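PDB 4BLO: packaging enzyme P4 from Pseudomonas phage phi6, which hydrolyses nucleoside triphosphates as a hexameric RecA-like motor and probably uses that energy to package viral RNA into the capsid. Local coordinates for residues 115-120 / 265-270; 30-35 / 93-98; 132-137 / 153-158. All blocks are in the same frame, centred on the assembly; numbering follows the deposited sequence.

Contact 1. Residues 115-120 / 265-270; sequences EGIYSG and TMFRTN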
loop_
_atom_site.group_PDB
_atom_site.type_symbol
_atom_site.label_atom_id
_atom_site.label_comp_id
_atom_site.label_asym_id
_atom_site.label_seq_id
_atom_site.Cartn_x
_atom_site.Cartn_y
_atom_site.Cartn_z
ATOM N N GLU L 115 -33.343 -1.269 -29.795
ATOM C CA GLU L 115 -34.697 -1.815 -29.889
ATOM C C GLU L 115 -34.876 -3.081 -29.067
ATOM O O GLU L 115 -34.107 -4.039 -29.207
ATOM C CB GLU L 115 -35.099 -2.093 -31.350
ATOM C CG GLU L 115 -35.921 -0.984 -31.988
ATOM C CD GLU L 115 -37.354 -0.780 -31.526
ATOM O OE1 GLU L 115 -37.867 -1.610 -30.741
ATOM O OE2 GLU L 115 -37.971 0.215 -31.973
ATOM N N GLY L 116 -35.907 -3.051 -28.226
ATOM C CA GLY L 116 -36.319 -4.155 -27.367
ATOM C C GLY L 116 -35.407 -4.431 -26.202
ATOM O O GLY L 116 -35.504 -5.497 -25.601
ATOM N N ILE L 117 -34.545 -3.458 -25.855
ATOM C CA ILE L 117 -33.567 -3.570 -24.774
ATOM C C ILE L 117 -34.266 -3.691 -23.397
ATOM O O ILE L 117 -35.324 -3.093 -23.167
ATOM C CB ILE L 117 -32.516 -2.395 -24.812
ATOM C CG1 ILE L 117 -31.257 -2.724 -23.948
ATOM C CG2 ILE L 117 -33.140 -1.020 -24.488
ATOM C CD1 ILE L 117 -30.057 -1.839 -24.083
ATOM N N TYR L 118 -33.643 -4.464 -22.491
ATOM C CA TYR L 118 -34.138 -4.631 -21.130
ATOM C C TYR L 118 -33.766 -3.407 -20.309
ATOM O O TYR L 118 -32.883 -2.649 -20.712
ATOM C CB TYR L 118 -33.598 -5.929 -20.474
ATOM C CG TYR L 118 -34.132 -7.214 -21.077
ATOM C CD1 TYR L 118 -35.482 -7.352 -21.402
ATOM C CD2 TYR L 118 -33.309 -8.322 -21.246
ATOM C CE1 TYR L 118 -35.978 -8.531 -21.950
ATOM C CE2 TYR L 118 -33.802 -9.519 -21.773
ATOM C CZ TYR L 118 -35.136 -9.617 -22.129
ATOM O OH TYR L 118 -35.620 -10.788 -22.666
ATOM N N SER L 119 -34.462 -3.177 -19.193
ATOM C CA SER L 119 -34.132 -2.070 -18.300
ATOM C C SER L 119 -32.813 -2.390 -17.598
ATOM O O SER L 119 -32.547 -3.553 -17.276
ATOM C CB SER L 119 -35.249 -1.843 -17.290
ATOM O OG SER L 119 -36.463 -1.526 -17.949
ATOM N N GLY L 120 -31.976 -1.374 -17.439
ATOM C CA GLY L 120 -30.663 -1.510 -16.819
ATOM C C GLY L 120 -29.734 -0.389 -17.219
ATOM O O GLY L 120 -30.187 0.726 -17.502
ATOM N N THR L 265 -20.622 -3.193 -30.058
ATOM C CA THR L 265 -21.845 -3.080 -29.259
ATOM C C THR L 265 -22.325 -4.422 -28.737
ATOM O O THR L 265 -22.027 -5.475 -29.298
ATOM C CB THR L 265 -22.999 -2.391 -29.975
ATOM O OG1 THR L 265 -23.363 -3.083 -31.175
ATOM C CG2 THR L 265 -22.786 -0.902 -30.152
ATOM N N MET L 266 -23.087 -4.358 -27.653
ATOM C CA MET L 266 -23.724 -5.481 -26.991
ATOM C C MET L 266 -24.983 -4.964 -26.337
ATOM O O MET L 266 -24.917 -4.000 -25.563
ATOM C CB MET L 266 -22.772 -6.104 -25.955
ATOM C CG MET L 266 -23.276 -7.364 -25.289
ATOM S SD MET L 266 -24.657 -7.165 -24.153
ATOM C CE MET L 266 -23.961 -6.039 -22.955
ATOM N N PHE L 267 -26.118 -5.620 -26.619
ATOM C CA PHE L 267 -27.412 -5.273 -26.043
ATOM C C PHE L 267 -28.207 -6.530 -25.762
ATOM O O PHE L 267 -28.337 -7.405 -26.627
ATOM C CB PHE L 267 -28.211 -4.304 -26.946
ATOM C CG PHE L 267 -27.504 -3.003 -27.262
ATOM C CD1 PHE L 267 -27.327 -2.027 -26.280
ATOM C CD2 PHE L 267 -27.024 -2.744 -28.544
ATOM C CE1 PHE L 267 -26.681 -0.816 -26.577
ATOM C CE2 PHE L 267 -26.381 -1.527 -28.839
ATOM C CZ PHE L 267 -26.216 -0.576 -27.854
ATOM N N ARG L 268 -28.711 -6.616 -24.523
ATOM C CA ARG L 268 -29.553 -7.703 -24.013
ATOM C C ARG L 268 -30.995 -7.300 -24.260
ATOM O O ARG L 268 -31.564 -6.525 -23.486
ATOM C CB ARG L 268 -29.283 -7.953 -22.519
ATOM C CG ARG L 268 -27.846 -8.342 -22.214
ATOM C CD ARG L 268 -27.590 -8.511 -20.739
ATOM N NE ARG L 268 -26.155 -8.440 -20.459
ATOM C CZ ARG L 268 -25.337 -9.486 -20.372
ATOM N NH1 ARG L 268 -25.809 -10.721 -20.494
ATOM N NH2 ARG L 268 -24.048 -9.305 -20.128
ATOM N N THR L 269 -31.558 -7.762 -25.394
ATOM C CA THR L 269 -32.905 -7.416 -25.843
ATOM C C THR L 269 -33.923 -8.511 -25.562
ATOM O O THR L 269 -33.561 -9.580 -25.074
ATOM C CB THR L 269 -32.894 -7.126 -27.361
ATOM O OG1 THR L 269 -32.660 -8.342 -28.084
ATOM C CG2 THR L 269 -31.894 -6.046 -27.757
ATOM N N ASN L 270 -35.193 -8.256 -25.938
ATOM C CA ASN L 270 -36.279 -9.230 -25.845
ATOM C C ASN L 270 -36.113 -10.295 -26.961
ATOM O O ASN L 270 -36.662 -11.395 -26.846
ATOM C CB ASN L 270 -37.679 -8.561 -25.884
ATOM C CG ASN L 270 -37.940 -7.526 -26.968
ATOM O OD1 ASN L 270 -37.401 -7.568 -28.082
ATOM N ND2 ASN L 270 -38.841 -6.596 -26.681
#
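Ile-117 and Tyr-118 reach strand 261-269 through different first torsions. In Ile-117, chi1 (-163°) sets CG1 anti to the backbone N, and the extended chi2 (168°) carries CD1 to 3.5 Å from Phe-267 CD1. In Tyr-118, CG is anti to the carbonyl carbon (chi1 -68°). One face of its ring looks onto Thr-269 C and Asn-270 N. Thr-269 C is 3.8 Å above the ring plane, offset toward the rim. The backbones hold each other at two points. Tyr-118 N donates to Arg-268 O at 3.1 Å, close to straight and in the carbonyl plane. Asn-270 N donates to Gly-116 O at 2.8 Å, in a more bent bond tilted from the carbonyl plane. Gly-116 O is also 3.2 Å from Thr-269 CA, a CA-H...O contact. Thr-269 CG2 lies 3.3 Å from Glu-115 O, while its OG1 hydrogen-bonds to Gly-272 O. The end of Arg-268 leads away, NH2 hydrogen-bonding to Met-248 O and NE to Thr-251 O. Ile-117 and Thr-269 form a single beta bridge. It ties the two-stranded sheet of 109-110 and 117-118 to the main sheet of the RecA-like P-loop fold.

Contact 2. Residues 30-35 / 93-98; sequences LGRPTA and LDTGIY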
loop_
_atom_site.group_PDB
_atom_site.type_symbol
_atom_site.label_atom_id
_atom_site.label_comp_id
_atom_site.label_asym_id
_atom_site.label_seq_id
_atom_site.Cartn_x
_atom_site.Cartn_y
_atom_site.Cartn_z
ATOM N N LEU L 30 -16.009 -0.669 -1.446
ATOM C CA LEU L 30 -14.997 -1.351 -0.643
ATOM C C LEU L 30 -15.233 -1.239 0.867
ATOM O O LEU L 30 -14.429 -1.727 1.661
ATOM C CB LEU L 30 -13.600 -0.832 -0.992
ATOM C CG LEU L 30 -13.032 -1.269 -2.343
ATOM C CD1 LEU L 30 -11.562 -0.893 -2.455
ATOM C CD2 LEU L 30 -13.224 -2.764 -2.549
ATOM N N GLY L 31 -16.326 -0.590 1.259
ATOM C CA GLY L 31 -16.589 -0.316 2.659
ATOM C C GLY L 31 -17.750 -1.154 3.141
ATOM O O GLY L 31 -17.788 -2.367 2.897
ATOM N N ARG L 32 -18.905 -0.496 3.990
ATOM C CA ARG L 32 -20.091 -1.186 4.509
ATOM C C ARG L 32 -21.304 -0.929 3.595
ATOM O O ARG L 32 -21.426 0.189 3.054
ATOM C CB ARG L 32 -20.392 -0.757 5.960
ATOM C CG ARG L 32 -19.551 -1.557 6.972
ATOM C CD ARG L 32 -20.085 -1.594 8.396
ATOM N NE ARG L 32 -20.301 -0.253 8.950
ATOM C CZ ARG L 32 -19.380 0.454 9.602
ATOM N NH1 ARG L 32 -18.163 -0.040 9.788
ATOM N NH2 ARG L 32 -19.671 1.660 10.075
ATOM N N PRO L 33 -22.204 -1.930 3.385
ATOM C CA PRO L 33 -23.403 -1.666 2.575
ATOM C C PRO L 33 -24.152 -0.450 3.114
ATOM O O PRO L 33 -24.344 -0.336 4.339
ATOM C CB PRO L 33 -24.228 -2.947 2.735
ATOM C CG PRO L 33 -23.245 -3.984 3.082
ATOM C CD PRO L 33 -22.238 -3.295 3.942
ATOM N N THR L 34 -24.496 0.490 2.208
ATOM C CA THR L 34 -25.196 1.731 2.554
ATOM C C THR L 34 -26.560 1.740 1.885
ATOM O O THR L 34 -26.650 1.623 0.661
ATOM C CB THR L 34 -24.376 3.000 2.187
ATOM O OG1 THR L 34 -23.001 2.803 2.516
ATOM C CG2 THR L 34 -24.879 4.231 2.910
ATOM N N ALA L 35 -27.614 1.922 2.698
ATOM C CA ALA L 35 -29.000 1.974 2.249
ATOM C C ALA L 35 -29.280 3.217 1.404
ATOM O O ALA L 35 -28.697 4.278 1.648
ATOM C CB ALA L 35 -29.925 1.944 3.454
ATOM N N LEU L 93 -15.408 -9.712 5.829
ATOM C CA LEU L 93 -16.272 -10.466 6.721
ATOM C C LEU L 93 -16.842 -9.581 7.854
ATOM O O LEU L 93 -17.853 -9.944 8.447
ATOM C CB LEU L 93 -15.469 -11.625 7.311
ATOM C CG LEU L 93 -16.055 -13.018 7.261
ATOM C CD1 LEU L 93 -16.307 -13.467 5.845
ATOM C CD2 LEU L 93 -15.111 -13.979 7.893
ATOM N N ASP L 94 -16.182 -8.448 8.178
ATOM C CA ASP L 94 -16.645 -7.515 9.215
ATOM C C ASP L 94 -17.662 -6.540 8.624
ATOM O O ASP L 94 -18.438 -5.935 9.364
ATOM C CB ASP L 94 -15.463 -6.748 9.841
ATOM C CG ASP L 94 -14.631 -7.534 10.851
ATOM O OD1 ASP L 94 -14.114 -8.614 10.489
ATOM O OD2 ASP L 94 -14.491 -7.066 12.000
ATOM N N THR L 95 -17.641 -6.391 7.289
ATOM C CA THR L 95 -18.532 -5.514 6.533
ATOM C C THR L 95 -19.604 -6.324 5.811
ATOM O O THR L 95 -20.675 -5.801 5.521
ATOM C CB THR L 95 -17.749 -4.625 5.515
ATOM O OG1 THR L 95 -17.120 -5.412 4.498
ATOM C CG2 THR L 95 -16.754 -3.704 6.179
ATOM N N GLY L 96 -19.298 -7.575 5.490
ATOM C CA GLY L 96 -20.205 -8.410 4.719
ATOM C C GLY L 96 -20.150 -7.981 3.271
ATOM O O GLY L 96 -19.336 -7.122 2.913
ATOM N N ILE L 97 -20.998 -8.561 2.424
ATOM C CA ILE L 97 -20.982 -8.207 1.007
ATOM C C ILE L 97 -22.406 -7.996 0.533
ATOM O O ILE L 97 -23.274 -8.810 0.842
ATOM C CB ILE L 97 -20.227 -9.278 0.160
ATOM C CG1 ILE L 97 -18.732 -9.326 0.537
ATOM C CG2 ILE L 97 -20.384 -9.055 -1.352
ATOM C CD1 ILE L 97 -18.292 -10.635 0.796
ATOM N N TYR L 98 -22.648 -6.899 -0.212
ATOM C CA TYR L 98 -23.971 -6.611 -0.747
ATOM C C TYR L 98 -23.932 -6.374 -2.250
ATOM O O TYR L 98 -23.101 -5.606 -2.747
ATOM C CB TYR L 98 -24.625 -5.403 -0.046
ATOM C CG TYR L 98 -26.030 -5.103 -0.525
ATOM C CD1 TYR L 98 -26.253 -4.352 -1.675
ATOM C CD2 TYR L 98 -27.140 -5.565 0.174
ATOM C CE1 TYR L 98 -27.545 -4.107 -2.147
ATOM C CE2 TYR L 98 -28.438 -5.295 -0.267
ATOM C CZ TYR L 98 -28.635 -4.576 -1.436
ATOM O OH TYR L 98 -29.907 -4.307 -1.890
#
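This contact joins the loop leading into strand 34-35, part of the small antiparallel pair with strand 26-27, to the end of the short helix 92-95. Thr-95 and Pro-33 carry most of it. Thr-95 points its CB at the loop and places that atom 3.5 Å from Gly-31 O. Its methyl CG2 meets the aliphatic part of Arg-32, 3.6 Å from CG, and the two side chains lie at a slant to each other. Arg-32 is poorly ordered, so this contact and the position of its guanidinium are both uncertain. Pro-33 CB points toward the other segment. The ring atom CD of Pro-33 rests 3.3 Å from Thr-95 O, and its CG is 3.7 Å from Tyr-98 CB. In Tyr-98, CG is anti to the backbone N (chi1 -177°), and the ring leads away from the loop. Gly-96 leaves the helix with positive phi. Its carbonyl O accepts a bond from Thr-95 OG1 at 3.2 Å, on a lone pair. Gln-28 links the two segments from outside: its NE2 bonds to Gly-31 O and Gly-96 O, and its OE1 takes the Tyr-98 N-H. Nearby, Leu-30 O bonds to Lys-197 of a neighbouring subunit. The direct contact is therefore one of carbon groups against each other and against carbonyl oxygens, and Gln-28 supplies hydrogen bonds to both segments.

Contact 3. Residues 132-137 / 153-158; sequences KSITLN and EAYDEL. With CA (calcium ion), chain B; ADP (adenosine-5'-diphosphate), chain C.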
loop_
_atom_site.group_PDB
_atom_site.type_symbol
_atom_site.label_atom_id
_atom_site.label_comp_id
_atom_site.label_asym_id
_atom_site.label_seq_id
_atom_site.Cartn_x
_atom_site.Cartn_y
_atom_site.Cartn_z
ATOM N N LYS L 132 -16.964 9.541 -27.752
ATOM C CA LYS L 132 -18.032 9.081 -26.853
ATOM C C LYS L 132 -19.140 10.143 -26.737
ATOM O O LYS L 132 -20.298 9.847 -27.038
ATOM C CB LYS L 132 -17.489 8.729 -25.452
ATOM C CG LYS L 132 -16.460 7.613 -25.428
ATOM C CD LYS L 132 -15.948 7.314 -23.998
ATOM C CE LYS L 132 -15.044 8.378 -23.423
ATOM N NZ LYS L 132 -13.777 8.567 -24.193
ATOM N N SER L 133 -18.771 11.382 -26.343
ATOM C CA SER L 133 -19.684 12.506 -26.163
ATOM C C SER L 133 -20.409 12.858 -27.475
ATOM O O SER L 133 -21.594 13.196 -27.440
ATOM C CB SER L 133 -18.934 13.719 -25.618
ATOM O OG SER L 133 -18.398 13.452 -24.333
ATOM N N ILE L 134 -19.706 12.730 -28.623
ATOM C CA ILE L 134 -20.233 12.969 -29.973
ATOM C C ILE L 134 -21.295 11.918 -30.295
ATOM O O ILE L 134 -22.393 12.293 -30.700
ATOM C CB ILE L 134 -19.071 13.002 -31.013
ATOM C CG1 ILE L 134 -18.497 14.433 -31.152
ATOM C CG2 ILE L 134 -19.406 12.368 -32.380
ATOM C CD1 ILE L 134 -19.474 15.588 -31.715
ATOM N N THR L 135 -20.982 10.624 -30.076
ATOM C CA THR L 135 -21.894 9.501 -30.323
ATOM C C THR L 135 -23.133 9.644 -29.431
ATOM O O THR L 135 -24.257 9.489 -29.919
ATOM C CB THR L 135 -21.185 8.161 -30.097
ATOM O OG1 THR L 135 -20.070 8.091 -30.973
ATOM C CG2 THR L 135 -22.095 6.968 -30.344
ATOM N N LEU L 136 -22.916 9.990 -28.139
ATOM C CA LEU L 136 -23.988 10.175 -27.182
ATOM C C LEU L 136 -25.014 11.246 -27.646
ATOM O O LEU L 136 -26.217 10.981 -27.639
ATOM C CB LEU L 136 -23.397 10.542 -25.805
ATOM C CG LEU L 136 -24.403 10.895 -24.691
ATOM C CD1 LEU L 136 -25.304 9.711 -24.341
ATOM C CD2 LEU L 136 -23.695 11.398 -23.473
ATOM N N ASN L 137 -24.543 12.422 -28.069
ATOM C CA ASN L 137 -25.450 13.509 -28.382
ATOM C C ASN L 137 -25.965 13.493 -29.825
ATOM O O ASN L 137 -27.131 13.851 -30.037
ATOM C CB ASN L 137 -24.814 14.845 -28.028
ATOM C CG ASN L 137 -24.623 14.977 -26.528
ATOM O OD1 ASN L 137 -25.528 15.352 -25.781
ATOM N ND2 ASN L 137 -23.468 14.558 -26.031
ATOM N N GLU L 153 -18.147 22.360 -22.526
ATOM C CA GLU L 153 -18.381 21.931 -23.908
ATOM C C GLU L 153 -19.708 22.495 -24.418
ATOM O O GLU L 153 -20.448 23.107 -23.643
ATOM C CB GLU L 153 -18.365 20.400 -24.010
ATOM C CG GLU L 153 -17.029 19.760 -23.687
ATOM C CD GLU L 153 -16.904 18.329 -24.156
ATOM O OE1 GLU L 153 -16.588 18.128 -25.352
ATOM O OE2 GLU L 153 -17.126 17.406 -23.338
ATOM N N ALA L 154 -20.005 22.299 -25.720
ATOM C CA ALA L 154 -21.237 22.769 -26.365
ATOM C C ALA L 154 -22.488 22.131 -25.752
ATOM O O ALA L 154 -23.563 22.740 -25.790
ATOM C CB ALA L 154 -21.192 22.461 -27.853
ATOM N N TYR L 155 -22.342 20.916 -25.186
ATOM C CA TYR L 155 -23.434 20.137 -24.597
ATOM C C TYR L 155 -23.970 20.783 -23.313
ATOM O O TYR L 155 -25.096 20.491 -22.911
ATOM C CB TYR L 155 -22.981 18.691 -24.325
ATOM C CG TYR L 155 -22.097 18.108 -25.407
ATOM C CD1 TYR L 155 -22.614 17.770 -26.653
ATOM C CD2 TYR L 155 -20.741 17.884 -25.183
ATOM C CE1 TYR L 155 -21.799 17.233 -27.657
ATOM C CE2 TYR L 155 -19.921 17.347 -26.176
ATOM C CZ TYR L 155 -20.451 17.024 -27.413
ATOM O OH TYR L 155 -19.626 16.499 -28.388
ATOM N N ASP L 156 -23.186 21.680 -22.692
ATOM C CA ASP L 156 -23.588 22.353 -21.456
ATOM C C ASP L 156 -24.634 23.452 -21.704
ATOM O O ASP L 156 -25.395 23.779 -20.788
ATOM C CB ASP L 156 -22.363 22.926 -20.746
ATOM C CG ASP L 156 -21.399 21.841 -20.308
ATOM O OD1 ASP L 156 -21.656 21.199 -19.257
ATOM O OD2 ASP L 156 -20.399 21.612 -21.030
ATOM N N GLU L 157 -24.694 23.993 -22.943
ATOM C CA GLU L 157 -25.635 25.053 -23.326
ATOM C C GLU L 157 -27.016 24.503 -23.710
ATOM O O GLU L 157 -27.956 25.289 -23.879
ATOM C CB GLU L 157 -25.065 25.893 -24.468
ATOM C CG GLU L 157 -24.064 26.936 -23.997
ATOM C CD GLU L 157 -23.330 27.644 -25.116
ATOM O OE1 GLU L 157 -24.004 28.283 -25.956
ATOM O OE2 GLU L 157 -22.080 27.582 -25.138
ATOM N N LEU L 158 -27.137 23.162 -23.822
ATOM C CA LEU L 158 -28.364 22.436 -24.158
ATOM C C LEU L 158 -29.374 22.496 -23.008
ATOM O O LEU L 158 -28.975 22.439 -21.844
ATOM C CB LEU L 158 -28.006 20.967 -24.451
ATOM C CG LEU L 158 -27.777 20.506 -25.898
ATOM C CD1 LEU L 158 -26.646 21.250 -26.559
ATOM C CD2 LEU L 158 -27.407 19.033 -25.915
HETATM CA CA CA B . -16.302 14.054 -23.747
HETATM P PB ADP C . -14.616 11.830 -25.976
HETATM O O1B ADP C . -14.466 10.305 -26.182
HETATM O O2B ADP C . -15.968 12.114 -25.309
HETATM O O3B ADP C . -13.503 12.355 -25.109
HETATM P PA ADP C . -15.488 13.671 -28.085
HETATM O O1A ADP C . -15.681 14.855 -27.120
HETATM O O2A ADP C . -16.810 13.077 -28.390
HETATM O O3A ADP C . -14.554 12.564 -27.398
HETATM O "O5'" ADP C . -14.808 14.164 -29.428
HETATM C "C5'" ADP C . -14.074 13.245 -30.262
HETATM C "C4'" ADP C . -13.632 13.924 -31.529
HETATM O "O4'" ADP C . -12.737 15.009 -31.205
HETATM C "C3'" ADP C . -12.842 13.024 -32.472
HETATM O "O3'" ADP C . -13.693 12.254 -33.314
HETATM C "C2'" ADP C . -11.975 14.027 -33.233
HETATM O "O2'" ADP C . -12.651 14.625 -34.333
HETATM C "C1'" ADP C . -11.675 15.065 -32.143
HETATM N N9 ADP C . -10.402 14.868 -31.449
HETATM C C8 ADP C . -10.205 14.391 -30.179
HETATM N N7 ADP C . -8.946 14.314 -29.820
HETATM C C5 ADP C . -8.261 14.778 -30.938
HETATM C C6 ADP C . -6.885 14.947 -31.206
HETATM N N6 ADP C . -5.913 14.590 -30.361
HETATM N N1 ADP C . -6.539 15.455 -32.413
HETATM C C2 ADP C . -7.504 15.750 -33.290
HETATM N N3 ADP C . -8.827 15.618 -33.155
HETATM C C4 ADP C . -9.144 15.126 -31.944
#
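The contact belongs to the ADP site at the P-loop (Walker A), where helix 132-140 begins and Tyr-155 leans on it. Asn-137 lays its amide over one face of the Tyr-155 ring, with ND2 3.3 Å above the plane, offset toward the rim. The amide and ring planes are 16° apart, so the amide lies nearly flat over the ring. The same ND2 donates to Ser-133 O at 2.7 Å, with O close to the amide plane, which fixes how the amide is turned. Ser-133 O also accepts from Asn-137 N. Further along, Tyr-155 OH lies 3.5 Å from Ile-134 CD1. Ser-133 OG binds the calcium ion at 2.3 Å and bonds to Asp-187. ADP O2B binds the same ion at 2.5 Å. Lys-132 grips ADP O1B twice, through its backbone N and through NZ at 2.7 Å. Ile-134 N hydrogen-bonds to ADP O2A at 2.9 Å. Glu-153 OE2 stands 3.5 Å from the calcium ion, without a metal bond, and forms a salt bridge with Arg-147 NH2. Tyr-155 also packs on Leu-145 and Arg-147, and Asn-137 on Leu-145. The contact thus joins helix 132-140 to the 3-10 turn 154-156, with strand 144-147 against both.

Overall arrangement
Contacts 1 and 2 are buried, whereas contact 3 lies nearer the surface. Contacts 1 and 3 belong to the P-loop ATPase fold, with centres about 23 Å apart. The chain between 115-120 and 265-270 includes both segments of contact 3. Contact 2 closes earlier in the chain, and its centre is about 36 Å from that of contact 3, on the opposite side of the chain's centre. Contact 1 depends on backbone hydrogen bonds, contact 2 on carbon packing, and contact 3 on an amide over a ring beside metal and phosphate. Arg-268 of contact 1 makes a long, weak ion pair with Glu-153 of a neighbouring subunit, the counterpart there of Glu-153 in contact 3.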